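Local coordinates for protein macrophage migration inhibitory factor (Plasmodium berghei, PDB 2WKB) that belongs to the macrophage migration inhibitory factor family, forming a trimer in which each subunit packs two helices against a four-stranded mixed beta-sheet, at residues 7-12 with 86-91; 22-27 with 38-43; 48-51 with 56-59; 79-84 with 93-98. All blocks are in the same frame, centred on the assembly; numbering follows the deposited sequence. Where two conformers were deposited one is given.

Contact 1: 7-12 with 86-91; sequences TNISIP and NHLSVK
Ile9 packs on Leu88 and Val90, and Ile11 on Leu88, in an apolar, partly buried contact between the loop after strand 4-7 and the C-terminal end of helix 73-88. It sits at one edge of the MIF-family fold, where the first beta-alpha-beta unit leaves its opening strand and helix 73-88 runs out. Leu88 sits at the centre and, as a branched apolar residue, meets two neighbours with different atoms: its branch carbon CG lies 4.1 Å from Ile9 CG2, and its methyl CD1 lies 4.0 Å from Ile11 CD1, the Ile11 chain crossing it at about a right angle. Cys58 of strand 58-63 touches Ile9, Leu88 and Val90 alike. Thr7 and Ile9 form an ST turn: Ile9 N donates to Thr7 OG1 at 3.1 Å with an N-H...O angle of 161°, and the same hydroxyl bonds Tyr57 O. Tyr42 OH also bonds Ile9 O and Ile11 N. Across the way Ser89 has positive phi, and the chain turns there before Val90 joins the cluster. With CG1 of Ile9 anti to its carbonyl carbon and the chain extended beyond it (chi2 174°), the delta methyl reaches this bend, CD1 resting 3.7 Å from Val90 CB and 3.8 Å from Leu88 O.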
loop_
_atom_site.group_PDB
_atom_site.type_symbol
_atom_site.label_atom_id
_atom_site.label_comp_id
_atom_site.label_asym_id
_atom_site.label_seq_id
_atom_site.Cartn_x
_atom_site.Cartn_y
_atom_site.Cartn_z
ATOM N N THR E 7 -7.275 -6.266 5.375
ATOM C CA THR E 7 -8.134 -6.742 6.487
ATOM C C THR E 7 -7.301 -7.595 7.481
ATOM O O THR E 7 -6.356 -8.219 7.063
ATOM C CB THR E 7 -9.360 -7.612 5.976
ATOM O OG1 THR E 7 -10.149 -7.931 7.089
ATOM C CG2 THR E 7 -8.947 -8.893 5.173
ATOM N N ASN E 8 -7.699 -7.593 8.757
ATOM C CA ASN E 8 -7.074 -8.478 9.750
ATOM C C ASN E 8 -7.869 -9.807 9.821
ATOM O O ASN E 8 -7.672 -10.615 10.780
ATOM C CB ASN E 8 -7.009 -7.800 11.151
ATOM C CG ASN E 8 -8.356 -7.248 11.583
ATOM O OD1 ASN E 8 -9.383 -7.722 11.129
ATOM N ND2 ASN E 8 -8.350 -6.215 12.414
ATOM N N ILE E 9 -8.853 -9.963 8.960
ATOM C CA ILE E 9 -9.645 -11.214 8.959
ATOM C C ILE E 9 -8.972 -12.278 8.131
ATOM O O ILE E 9 -8.695 -12.099 6.973
ATOM C CB ILE E 9 -11.099 -10.973 8.536
ATOM C CG1 ILE E 9 -11.766 -10.085 9.590
ATOM C CG2 ILE E 9 -11.807 -12.373 8.322
ATOM C CD1 ILE E 9 -13.139 -9.676 9.181
ATOM N N SER E 10 -8.737 -13.450 8.744
ATOM C CA SER E 10 -7.986 -14.554 8.090
ATOM C C SER E 10 -8.897 -15.519 7.309
ATOM O O SER E 10 -9.817 -16.166 7.900
ATOM C CB SER E 10 -7.293 -15.378 9.238
ATOM O OG SER E 10 -6.541 -16.477 8.648
ATOM N N ILE E 11 -8.697 -15.634 5.994
ATOM C CA ILE E 11 -9.521 -16.557 5.192
ATOM C C ILE E 11 -8.602 -17.328 4.227
ATOM O O ILE E 11 -7.540 -16.840 3.815
ATOM C CB ILE E 11 -10.608 -15.888 4.344
ATOM C CG1 ILE E 11 -9.940 -14.802 3.501
ATOM C CG2 ILE E 11 -11.756 -15.372 5.243
ATOM C CD1 ILE E 11 -10.975 -14.088 2.581
ATOM N N PRO E 12 -9.043 -18.525 3.830
ATOM C CA PRO E 12 -8.189 -19.274 2.940
ATOM C C PRO E 12 -8.143 -18.675 1.545
ATOM O O PRO E 12 -9.059 -17.929 1.148
ATOM C CB PRO E 12 -8.856 -20.679 2.853
ATOM C CG PRO E 12 -10.023 -20.674 3.827
ATOM C CD PRO E 12 -10.276 -19.236 4.257
ATOM N N ASN E 86 -21.272 -10.860 4.415
ATOM C CA ASN E 86 -21.619 -12.244 4.074
ATOM C C ASN E 86 -20.415 -13.183 4.176
ATOM O O ASN E 86 -20.407 -14.116 5.020
ATOM C CB ASN E 86 -22.367 -12.325 2.701
ATOM C CG ASN E 86 -22.704 -13.788 2.274
ATOM O OD1 ASN E 86 -23.004 -14.631 3.125
ATOM N ND2 ASN E 86 -22.649 -14.075 0.954
ATOM N N HIS E 87 -19.376 -12.952 3.385
ATOM C CA HIS E 87 -18.253 -13.880 3.316
ATOM C C HIS E 87 -17.299 -13.868 4.528
ATOM O O HIS E 87 -16.701 -14.908 4.881
ATOM C CB HIS E 87 -17.438 -13.659 2.025
ATOM C CG HIS E 87 -18.149 -14.098 0.782
ATOM N ND1 HIS E 87 -18.348 -15.428 0.473
ATOM C CD2 HIS E 87 -18.746 -13.386 -0.207
ATOM C CE1 HIS E 87 -19.036 -15.514 -0.658
ATOM N NE2 HIS E 87 -19.284 -14.290 -1.094
ATOM N N LEU E 88 -17.105 -12.694 5.141
ATOM C CA LEU E 88 -16.078 -12.559 6.183
ATOM C C LEU E 88 -16.622 -12.394 7.564
ATOM O O LEU E 88 -15.835 -12.300 8.527
ATOM C CB LEU E 88 -15.136 -11.402 5.895
ATOM C CG LEU E 88 -13.990 -11.673 4.889
ATOM C CD1 LEU E 88 -14.413 -12.235 3.551
ATOM C CD2 LEU E 88 -13.290 -10.347 4.685
ATOM N N SER E 89 -17.944 -12.351 7.640
ATOM C CA SER E 89 -18.752 -12.035 8.824
ATOM C C SER E 89 -18.266 -10.816 9.571
ATOM O O SER E 89 -18.321 -10.788 10.800
ATOM C CB SER E 89 -18.845 -13.216 9.798
ATOM O OG SER E 89 -18.863 -14.446 9.097
ATOM N N VAL E 90 -17.708 -9.829 8.859
ATOM C CA VAL E 90 -17.321 -8.583 9.527
ATOM C C VAL E 90 -18.629 -7.776 9.793
ATOM O O VAL E 90 -19.588 -7.857 9.006
ATOM C CB VAL E 90 -16.349 -7.827 8.619
ATOM C CG1 VAL E 90 -17.033 -7.538 7.291
ATOM C CG2 VAL E 90 -15.842 -6.512 9.256
ATOM N N LYS E 91 -18.671 -7.046 10.904
ATOM C CA LYS E 91 -19.734 -6.069 11.181
ATOM C C LYS E 91 -19.667 -4.931 10.133
ATOM O O LYS E 91 -18.573 -4.383 9.897
ATOM C CB LYS E 91 -19.463 -5.386 12.516
ATOM C CG LYS E 91 -19.671 -6.242 13.762
ATOM C CD LYS E 91 -19.109 -5.465 14.961
ATOM C CE LYS E 91 -18.693 -6.411 16.096
ATOM N NZ LYS E 91 -19.863 -7.027 16.720
#

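Contact 2: 22-27 with 38-43; sequences EIEDAI and IMSNYD
Glu24 leaves its helix with CB directed toward the strand at Ser40 and Ile38, and its chain runs out extended (chi2 168°). Glu24 CG passes 4.0 Å from Ser40 OG and skirts the methyl CG2 of Ile38; Glu24 CD then comes within 3.7 Å of Ser40 OG. At the tip, Glu24 OE2 accepts a hydrogen bond of 2.7 Å from Ser40 OG, which meets it on the anti side and 26° out of the carboxylate plane. A water donates to Glu24 OE2 as well, at 2.7 Å, and to Ile38 O at 2.9 Å, tying the carboxylate to the strand's backbone. The helix and strand belong to the beta-alpha-beta unit of strand 4-7, helix 13-31 and strand 39-44, and Glu24 faces the subunit interface: its OE1 forms a salt bridge with Arg49 of the second subunit, which probably favours the charged form of this buried acid. Serine suits the strand position, being small enough to lie under the helix while offering a donor. Three residues on from Glu24 the contact becomes apolar. Ile27 and Ile38 reach toward each other tip to tip, their CD1 methyls a close 3.5 Å apart, and Ile27 also rests on Leu76 of helix 73-88.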
loop_
_atom_site.group_PDB
_atom_site.type_symbol
_atom_site.label_atom_id
_atom_site.label_comp_id
_atom_site.label_asym_id
_atom_site.label_seq_id
_atom_site.Cartn_x
_atom_site.Cartn_y
_atom_site.Cartn_z
ATOM N N GLU E 22 -16.344 -11.847 -6.685
ATOM C CA GLU E 22 -17.655 -11.307 -6.446
ATOM C C GLU E 22 -17.631 -9.767 -6.398
ATOM O O GLU E 22 -18.531 -9.107 -6.950
ATOM C CB GLU E 22 -18.266 -11.862 -5.152
ATOM C CG GLU E 22 -18.679 -13.363 -5.309
ATOM C CD GLU E 22 -19.568 -13.869 -4.149
ATOM O OE1 GLU E 22 -20.232 -13.031 -3.483
ATOM O OE2 GLU E 22 -19.577 -15.117 -3.924
ATOM N N ILE E 23 -16.552 -9.232 -5.811
ATOM C CA ILE E 23 -16.355 -7.769 -5.761
ATOM C C ILE E 23 -16.132 -7.250 -7.187
ATOM O O ILE E 23 -16.734 -6.220 -7.578
ATOM C CB ILE E 23 -15.182 -7.375 -4.804
ATOM C CG1 ILE E 23 -15.637 -7.628 -3.378
ATOM C CG2 ILE E 23 -14.851 -5.801 -4.972
ATOM C CD1 ILE E 23 -14.528 -7.450 -2.282
ATOM N N GLU E 24 -15.275 -7.933 -7.956
ATOM C CA GLU E 24 -15.116 -7.584 -9.387
ATOM C C GLU E 24 -16.447 -7.578 -10.153
ATOM O O GLU E 24 -16.704 -6.647 -10.919
ATOM C CB GLU E 24 -14.079 -8.468 -10.077
ATOM C CG GLU E 24 -12.695 -8.356 -9.519
ATOM C CD GLU E 24 -11.733 -9.462 -10.024
ATOM O OE1 GLU E 24 -12.208 -10.345 -10.768
ATOM O OE2 GLU E 24 -10.524 -9.406 -9.649
ATOM N N ASP E 25 -17.295 -8.583 -9.914
ATOM C CA ASP E 25 -18.613 -8.712 -10.560
ATOM C C ASP E 25 -19.466 -7.484 -10.150
ATOM O O ASP E 25 -20.160 -6.838 -10.997
ATOM C CB ASP E 25 -19.381 -9.966 -10.089
ATOM C CG ASP E 25 -18.826 -11.255 -10.642
ATOM O OD1 ASP E 25 -18.133 -11.197 -11.714
ATOM O OD2 ASP E 25 -19.081 -12.312 -9.945
ATOM N N ALA E 26 -19.425 -7.150 -8.873
ATOM C CA ALA E 26 -20.198 -5.975 -8.406
ATOM C C ALA E 26 -19.746 -4.694 -9.068
ATOM O O ALA E 26 -20.591 -3.876 -9.425
ATOM C CB ALA E 26 -20.135 -5.819 -6.818
ATOM N N ILE E 27 -18.435 -4.486 -9.187
ATOM C CA ILE E 27 -17.885 -3.262 -9.831
ATOM C C ILE E 27 -18.367 -3.247 -11.323
ATOM O O ILE E 27 -18.912 -2.234 -11.857
ATOM C CB ILE E 27 -16.356 -3.271 -9.778
ATOM C CG1 ILE E 27 -15.844 -3.087 -8.316
ATOM C CG2 ILE E 27 -15.752 -2.096 -10.666
ATOM C CD1 ILE E 27 -14.332 -3.294 -8.157
ATOM N N ILE E 38 -8.717 -4.711 -14.332
ATOM C CA ILE E 38 -8.671 -4.400 -12.908
ATOM C C ILE E 38 -7.683 -5.298 -12.156
ATOM O O ILE E 38 -7.595 -6.484 -12.481
ATOM C CB ILE E 38 -10.119 -4.476 -12.341
ATOM C CG1 ILE E 38 -10.296 -3.733 -11.006
ATOM C CG2 ILE E 38 -10.696 -5.889 -12.420
ATOM C CD1 ILE E 38 -11.785 -3.828 -10.505
ATOM N N MET E 39 -6.926 -4.726 -11.205
ATOM C CA MET E 39 -6.212 -5.575 -10.186
ATOM C C MET E 39 -7.064 -5.663 -8.967
ATOM O O MET E 39 -7.770 -4.669 -8.619
ATOM C CB MET E 39 -4.880 -4.977 -9.761
ATOM C CG MET E 39 -3.925 -4.849 -10.851
ATOM S SD MET E 39 -2.421 -4.222 -10.060
ATOM C CE MET E 39 -2.716 -2.472 -10.228
ATOM N N SER E 40 -7.127 -6.862 -8.345
ATOM C CA SER E 40 -7.724 -6.902 -7.033
ATOM C C SER E 40 -6.848 -7.722 -6.111
ATOM O O SER E 40 -5.981 -8.463 -6.574
ATOM C CB SER E 40 -9.170 -7.348 -7.090
ATOM O OG SER E 40 -9.284 -8.756 -7.381
ATOM N N ASN E 41 -7.028 -7.528 -4.812
ATOM C CA ASN E 41 -6.105 -8.222 -3.885
ATOM C C ASN E 41 -6.764 -8.344 -2.548
ATOM O O ASN E 41 -7.607 -7.518 -2.171
ATOM C CB ASN E 41 -4.774 -7.441 -3.702
ATOM C CG ASN E 41 -3.763 -8.258 -2.912
ATOM O OD1 ASN E 41 -3.681 -9.464 -3.136
ATOM N ND2 ASN E 41 -3.004 -7.631 -1.989
ATOM N N TYR E 42 -6.400 -9.412 -1.827
ATOM C CA TYR E 42 -6.762 -9.601 -0.428
ATOM C C TYR E 42 -5.454 -9.535 0.365
ATOM O O TYR E 42 -4.573 -10.359 0.175
ATOM C CB TYR E 42 -7.435 -11.037 -0.312
ATOM C CG TYR E 42 -7.362 -11.594 1.118
ATOM C CD1 TYR E 42 -8.120 -11.046 2.167
ATOM C CD2 TYR E 42 -6.589 -12.746 1.370
ATOM C CE1 TYR E 42 -8.045 -11.565 3.470
ATOM C CE2 TYR E 42 -6.492 -13.283 2.680
ATOM C CZ TYR E 42 -7.257 -12.698 3.708
ATOM O OH TYR E 42 -7.156 -13.237 4.978
ATOM N N ASP E 43 -5.280 -8.459 1.099
ATOM C CA ASP E 43 -4.054 -8.159 1.786
ATOM C C ASP E 43 -4.286 -8.377 3.277
ATOM O O ASP E 43 -4.939 -7.569 3.963
ATOM C CB ASP E 43 -3.601 -6.709 1.513
ATOM C CG ASP E 43 -2.170 -6.439 2.029
ATOM O OD1 ASP E 43 -1.585 -7.255 2.774
ATOM O OD2 ASP E 43 -1.618 -5.396 1.660
HETATM O O HOH W 1 -8.530 -9.043 -11.446
#

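Contact 3: 48-51 with 56-59; sequences LRFS and GYCF
Strand 49-50 and the loop leading into strand 58-63 meet here through Leu48, Phe50 and Tyr57, where strand 49-50 joins the sheet of the third subunit by an antiparallel ladder. Tyr57 is the centrepiece. Over one face of its ring lies Phe50 CB, 3.4 Å from the centroid and 13° off the normal, a CH-pi contact nearly above the centre. The Phe50 ring, carried anti to its backbone N (chi1 176°), runs on past that face: the planes differ by 14° and the centroids are 4.7 Å apart, but the rings are slid so far that they barely overlap, Tyr57 CE1 sitting 3.3 Å from Phe50 CG. Leu48 comes instead at the tyrosine's edge, in its plane, with CD2 3.4 Å from Tyr57 CD2. Arg49, between the two apolar residues, points the other way and its NE joins a salt bridge to Glu24 of the third subunit, an alternation natural to a strand. Arg94 bonds Phe50 O and Gly56 O, bridging both segments. Tyr57 OH is buried with no partner in the model, so the ring is probably held mainly by dispersion and CH-pi attraction.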
loop_
_atom_site.group_PDB
_atom_site.type_symbol
_atom_site.label_atom_id
_atom_site.label_comp_id
_atom_site.label_asym_id
_atom_site.label_seq_id
_atom_site.Cartn_x
_atom_site.Cartn_y
_atom_site.Cartn_z
ATOM N N LEU E 48 -3.753 -4.987 11.845
ATOM C CA LEU E 48 -4.589 -3.814 11.440
ATOM C C LEU E 48 -5.564 -3.426 12.568
ATOM O O LEU E 48 -6.292 -4.273 13.123
ATOM C CB LEU E 48 -5.416 -4.126 10.179
ATOM C CG LEU E 48 -6.297 -2.964 9.606
ATOM C CD1 LEU E 48 -5.340 -1.789 9.158
ATOM C CD2 LEU E 48 -7.157 -3.546 8.393
ATOM N N ARG E 49 -5.573 -2.120 12.883
ATOM C CA ARG E 49 -6.469 -1.618 13.898
ATOM C C ARG E 49 -7.395 -0.580 13.368
ATOM O O ARG E 49 -7.026 0.187 12.476
ATOM C CB ARG E 49 -5.623 -0.980 15.017
ATOM C CG ARG E 49 -4.819 -1.954 15.827
ATOM C CD ARG E 49 -3.689 -1.248 16.615
ATOM N NE ARG E 49 -4.222 -0.293 17.642
ATOM C CZ ARG E 49 -4.544 -0.616 18.896
ATOM N NH1 ARG E 49 -4.440 -1.883 19.322
ATOM N NH2 ARG E 49 -4.950 0.365 19.780
ATOM N N PHE E 50 -8.604 -0.542 13.939
ATOM C CA PHE E 50 -9.575 0.556 13.694
ATOM C C PHE E 50 -10.253 0.943 15.023
ATOM O O PHE E 50 -10.692 0.065 15.760
ATOM C CB PHE E 50 -10.608 0.186 12.622
ATOM C CG PHE E 50 -11.673 1.235 12.420
ATOM C CD1 PHE E 50 -11.348 2.488 11.903
ATOM C CD2 PHE E 50 -13.000 0.964 12.743
ATOM C CE1 PHE E 50 -12.355 3.507 11.753
ATOM C CE2 PHE E 50 -14.014 1.943 12.545
ATOM C CZ PHE E 50 -13.671 3.226 12.085
ATOM N N SER E 51 -10.197 2.243 15.315
ATOM C CA SER E 51 -10.726 2.817 16.534
ATOM C C SER E 51 -10.199 2.119 17.739
ATOM O O SER E 51 -11.007 1.716 18.603
ATOM C CB SER E 51 -12.265 2.698 16.543
ATOM O OG SER E 51 -12.806 3.372 15.423
ATOM N N GLY E 56 -12.035 -7.798 14.125
ATOM C CA GLY E 56 -12.290 -7.959 12.675
ATOM C C GLY E 56 -12.651 -6.614 12.012
ATOM O O GLY E 56 -13.533 -5.894 12.468
ATOM N N TYR E 57 -11.886 -6.245 10.992
ATOM C CA TYR E 57 -12.086 -4.958 10.329
ATOM C C TYR E 57 -11.651 -5.126 8.859
ATOM O O TYR E 57 -10.633 -5.765 8.559
ATOM C CB TYR E 57 -11.209 -3.918 11.039
ATOM C CG TYR E 57 -11.166 -2.557 10.308
ATOM C CD1 TYR E 57 -12.247 -1.713 10.309
ATOM C CD2 TYR E 57 -10.011 -2.189 9.605
ATOM C CE1 TYR E 57 -12.168 -0.443 9.611
ATOM C CE2 TYR E 57 -9.920 -0.979 8.912
ATOM C CZ TYR E 57 -11.002 -0.106 8.946
ATOM O OH TYR E 57 -10.923 1.140 8.260
ATOM N N CYS E 58 -12.405 -4.506 7.956
ATOM C CA CYS E 58 -12.057 -4.496 6.539
ATOM C C CYS E 58 -11.959 -3.069 5.988
ATOM O O CYS E 58 -12.865 -2.260 6.184
ATOM C CB CYS E 58 -13.078 -5.302 5.732
ATOM S SG CYS E 58 -13.312 -7.000 6.307
ATOM N N PHE E 59 -10.863 -2.771 5.294
ATOM C CA PHE E 59 -10.682 -1.485 4.664
ATOM C C PHE E 59 -10.611 -1.837 3.198
ATOM O O PHE E 59 -9.700 -2.588 2.787
ATOM C CB PHE E 59 -9.377 -0.886 5.119
ATOM C CG PHE E 59 -8.989 0.371 4.362
ATOM C CD1 PHE E 59 -9.948 1.299 3.967
ATOM C CD2 PHE E 59 -7.669 0.638 4.069
ATOM C CE1 PHE E 59 -9.597 2.469 3.312
ATOM C CE2 PHE E 59 -7.295 1.814 3.415
ATOM C CZ PHE E 59 -8.273 2.733 3.011
#

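Contact 4: 79-84 with 93-98; sequences KITKIL and RRVYIE
Ile97 and Val95 rise from strand 95-100 to meet Ile80, Thr81 and Leu84 on helix 73-88, within the beta-alpha-beta unit made by strand 58-63, this helix and strand 95-100. The local axes pass 9.3 Å apart at 143°, so helix and strand run roughly antiparallel, as expected of a helix returning the chain to the start of a parallel neighbour. Packing is tightest at the delta methyl of Ile97. Ile97 CD1 touches Thr81 OG1 at 3.5 Å and Ile80 CG2 at 3.9 Å, reaching the helix because CG1 is anti to the carbonyl carbon (chi1 -64°). Val95 stands one strand repeat away; its CG1 lies 3.8 Å from Thr81 OG1, and Leu84 reaches that same Val95 CG1 with its CD1 methyl at a looser 4.1 Å. Beta-branched residues suit this strand. Tyr96, between them, points away from the helix.

The outer side of the helix is polar: Lys79 and Lys82 are exposed, Lys82 making a salt bridge with Asp78, and Arg93 at the other segment's start is exposed too. Solvent is not the whole of this side, for Thr81 and Arg93 also pack on Gly111 and Ser112 of the third subunit. Beyond the strand, Ile97 and Glu98 pair in an antiparallel ladder with the third subunit, extending the sheet. Thr81 OG1 is no polar link between the segments, for it bonds Ala77 O one turn back in its own helix. With that hydroxyl satisfied, the threonine presents a surface that valine and isoleucine methyls can pack on, and the contact probably rests mainly on dispersion and the burial of apolar surface.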
loop_
_atom_site.group_PDB
_atom_site.type_symbol
_atom_site.label_atom_id
_atom_site.label_comp_id
_atom_site.label_asym_id
_atom_site.label_seq_id
_atom_site.Cartn_x
_atom_site.Cartn_y
_atom_site.Cartn_z
ATOM N N LYS E 79 -22.923 -2.443 -1.978
ATOM C CA LYS E 79 -22.786 -3.837 -2.423
ATOM C C LYS E 79 -21.562 -4.532 -1.848
ATOM O O LYS E 79 -21.603 -5.743 -1.446
ATOM C CB LYS E 79 -22.728 -3.961 -3.930
ATOM C CG LYS E 79 -22.588 -5.444 -4.330
ATOM C CD LYS E 79 -23.954 -6.240 -4.048
ATOM C CE LYS E 79 -23.992 -7.698 -4.667
ATOM N NZ LYS E 79 -25.303 -8.322 -4.253
ATOM N N ILE E 80 -20.445 -3.827 -1.836
ATOM C CA ILE E 80 -19.222 -4.399 -1.243
ATOM C C ILE E 80 -19.415 -4.711 0.262
ATOM O O ILE E 80 -18.928 -5.764 0.766
ATOM C CB ILE E 80 -18.013 -3.448 -1.519
ATOM C CG1 ILE E 80 -17.698 -3.485 -3.027
ATOM C CG2 ILE E 80 -16.723 -3.864 -0.663
ATOM C CD1 ILE E 80 -16.644 -2.397 -3.454
ATOM N N THR E 81 -20.053 -3.795 0.973
ATOM C CA THR E 81 -20.289 -4.021 2.421
ATOM C C THR E 81 -21.077 -5.353 2.575
ATOM O O THR E 81 -20.724 -6.206 3.469
ATOM C CB THR E 81 -21.031 -2.859 3.057
ATOM O OG1 THR E 81 -20.235 -1.678 2.920
ATOM C CG2 THR E 81 -21.296 -3.070 4.576
ATOM N N LYS E 82 -22.096 -5.534 1.774
ATOM C CA LYS E 82 -22.905 -6.783 1.816
ATOM C C LYS E 82 -22.136 -8.053 1.500
ATOM O O LYS E 82 -22.202 -9.052 2.268
ATOM C CB LYS E 82 -24.126 -6.717 0.893
ATOM C CG LYS E 82 -24.989 -5.543 1.121
ATOM C CD LYS E 82 -25.847 -5.609 2.341
ATOM C CE LYS E 82 -27.134 -4.777 2.058
ATOM N NZ LYS E 82 -27.035 -3.313 2.467
ATOM N N ILE E 83 -21.336 -8.014 0.435
ATOM C CA ILE E 83 -20.440 -9.108 0.130
ATOM C C ILE E 83 -19.473 -9.432 1.301
ATOM O O ILE E 83 -19.271 -10.623 1.694
ATOM C CB ILE E 83 -19.600 -8.812 -1.139
ATOM C CG1 ILE E 83 -20.509 -8.792 -2.387
ATOM C CG2 ILE E 83 -18.417 -9.827 -1.280
ATOM C CD1 ILE E 83 -19.818 -8.149 -3.661
ATOM N N LEU E 84 -18.851 -8.426 1.888
ATOM C CA LEU E 84 -17.896 -8.770 2.961
ATOM C C LEU E 84 -18.591 -9.238 4.268
ATOM O O LEU E 84 -18.078 -10.127 4.979
ATOM C CB LEU E 84 -17.038 -7.548 3.312
ATOM C CG LEU E 84 -16.207 -7.056 2.158
ATOM C CD1 LEU E 84 -15.559 -5.724 2.596
ATOM C CD2 LEU E 84 -15.123 -8.069 1.797
ATOM N N ARG E 93 -20.333 -1.863 10.500
ATOM C CA ARG E 93 -19.628 -0.779 11.084
ATOM C C ARG E 93 -18.096 -0.884 11.177
ATOM O O ARG E 93 -17.434 0.127 11.440
ATOM C CB ARG E 93 -20.196 -0.362 12.440
ATOM C CG ARG E 93 -19.869 -1.446 13.559
ATOM C CD ARG E 93 -20.385 -1.019 15.023
ATOM N NE ARG E 93 -20.104 0.386 15.416
ATOM C CZ ARG E 93 -21.033 1.219 15.906
ATOM N NH1 ARG E 93 -22.312 0.796 16.012
ATOM N NH2 ARG E 93 -20.717 2.486 16.228
ATOM N N ARG E 94 -17.549 -2.066 10.906
ATOM C CA ARG E 94 -16.059 -2.183 10.807
ATOM C C ARG E 94 -15.696 -2.590 9.365
ATOM O O ARG E 94 -14.722 -3.327 9.112
ATOM C CB ARG E 94 -15.576 -3.189 11.819
ATOM C CG ARG E 94 -15.649 -2.618 13.260
ATOM C CD ARG E 94 -14.996 -3.500 14.371
ATOM N NE ARG E 94 -13.568 -3.652 14.251
ATOM C CZ ARG E 94 -12.675 -2.795 14.742
ATOM N NH1 ARG E 94 -13.100 -1.687 15.364
ATOM N NH2 ARG E 94 -11.382 -3.016 14.607
ATOM N N VAL E 95 -16.500 -2.062 8.441
ATOM C CA VAL E 95 -16.172 -1.988 6.997
ATOM C C VAL E 95 -16.018 -0.525 6.641
ATOM O O VAL E 95 -16.891 0.328 6.973
ATOM C CB VAL E 95 -17.253 -2.588 6.120
ATOM C CG1 VAL E 95 -16.925 -2.466 4.597
ATOM C CG2 VAL E 95 -17.417 -4.083 6.501
ATOM N N TYR E 96 -14.915 -0.208 5.965
ATOM C CA TYR E 96 -14.706 1.198 5.567
ATOM C C TYR E 96 -14.248 1.116 4.116
ATOM O O TYR E 96 -13.369 0.334 3.808
ATOM C CB TYR E 96 -13.639 1.826 6.467
ATOM C CG TYR E 96 -13.219 3.262 6.144
ATOM C CD1 TYR E 96 -14.063 4.335 6.390
ATOM C CD2 TYR E 96 -11.924 3.533 5.666
ATOM C CE1 TYR E 96 -13.643 5.678 6.121
ATOM C CE2 TYR E 96 -11.490 4.847 5.415
ATOM C CZ TYR E 96 -12.374 5.909 5.613
ATOM O OH TYR E 96 -11.941 7.202 5.329
ATOM N N ILE E 97 -14.884 1.893 3.232
ATOM C CA ILE E 97 -14.620 1.797 1.819
ATOM C C ILE E 97 -14.173 3.167 1.344
ATOM O O ILE E 97 -14.875 4.157 1.600
ATOM C CB ILE E 97 -15.829 1.354 1.111
ATOM C CG1 ILE E 97 -16.146 -0.093 1.620
ATOM C CG2 ILE E 97 -15.564 1.326 -0.480
ATOM C CD1 ILE E 97 -17.404 -0.476 1.163
ATOM N N GLU E 98 -13.029 3.233 0.677
ATOM C CA GLU E 98 -12.505 4.468 0.183
ATOM C C GLU E 98 -12.260 4.405 -1.317
ATOM O O GLU E 98 -11.729 3.399 -1.822
ATOM C CB GLU E 98 -11.224 4.721 0.932
ATOM C CG GLU E 98 -10.511 5.940 0.561
ATOM C CD GLU E 98 -9.212 6.039 1.360
ATOM O OE1 GLU E 98 -9.322 6.355 2.554
ATOM O OE2 GLU E 98 -8.149 5.737 0.789
#

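Overall arrangement
From the N terminus, strand 4-7 leads into the loop of contact 1, whose partner at 86-91 comes 74 residues later in the sequence, closing the longest loop of the four. Contacts 2 and 3 both lie within it, one after the other: contact 2 seats helix 13-31 on strand 39-44, and contact 3 closes the short turn before strand 58-63. Contact 4 crosses contact 1, since 79-84 precedes 86-91 and 93-98 follows it. Contacts 1 and 4 share helix 73-88 and meet through Val90 and Val95. Contacts 2 and 4 each join a helix to the common sheet, and Ala26 packs on Lys79 and Ile83 where the two helices lie side by side.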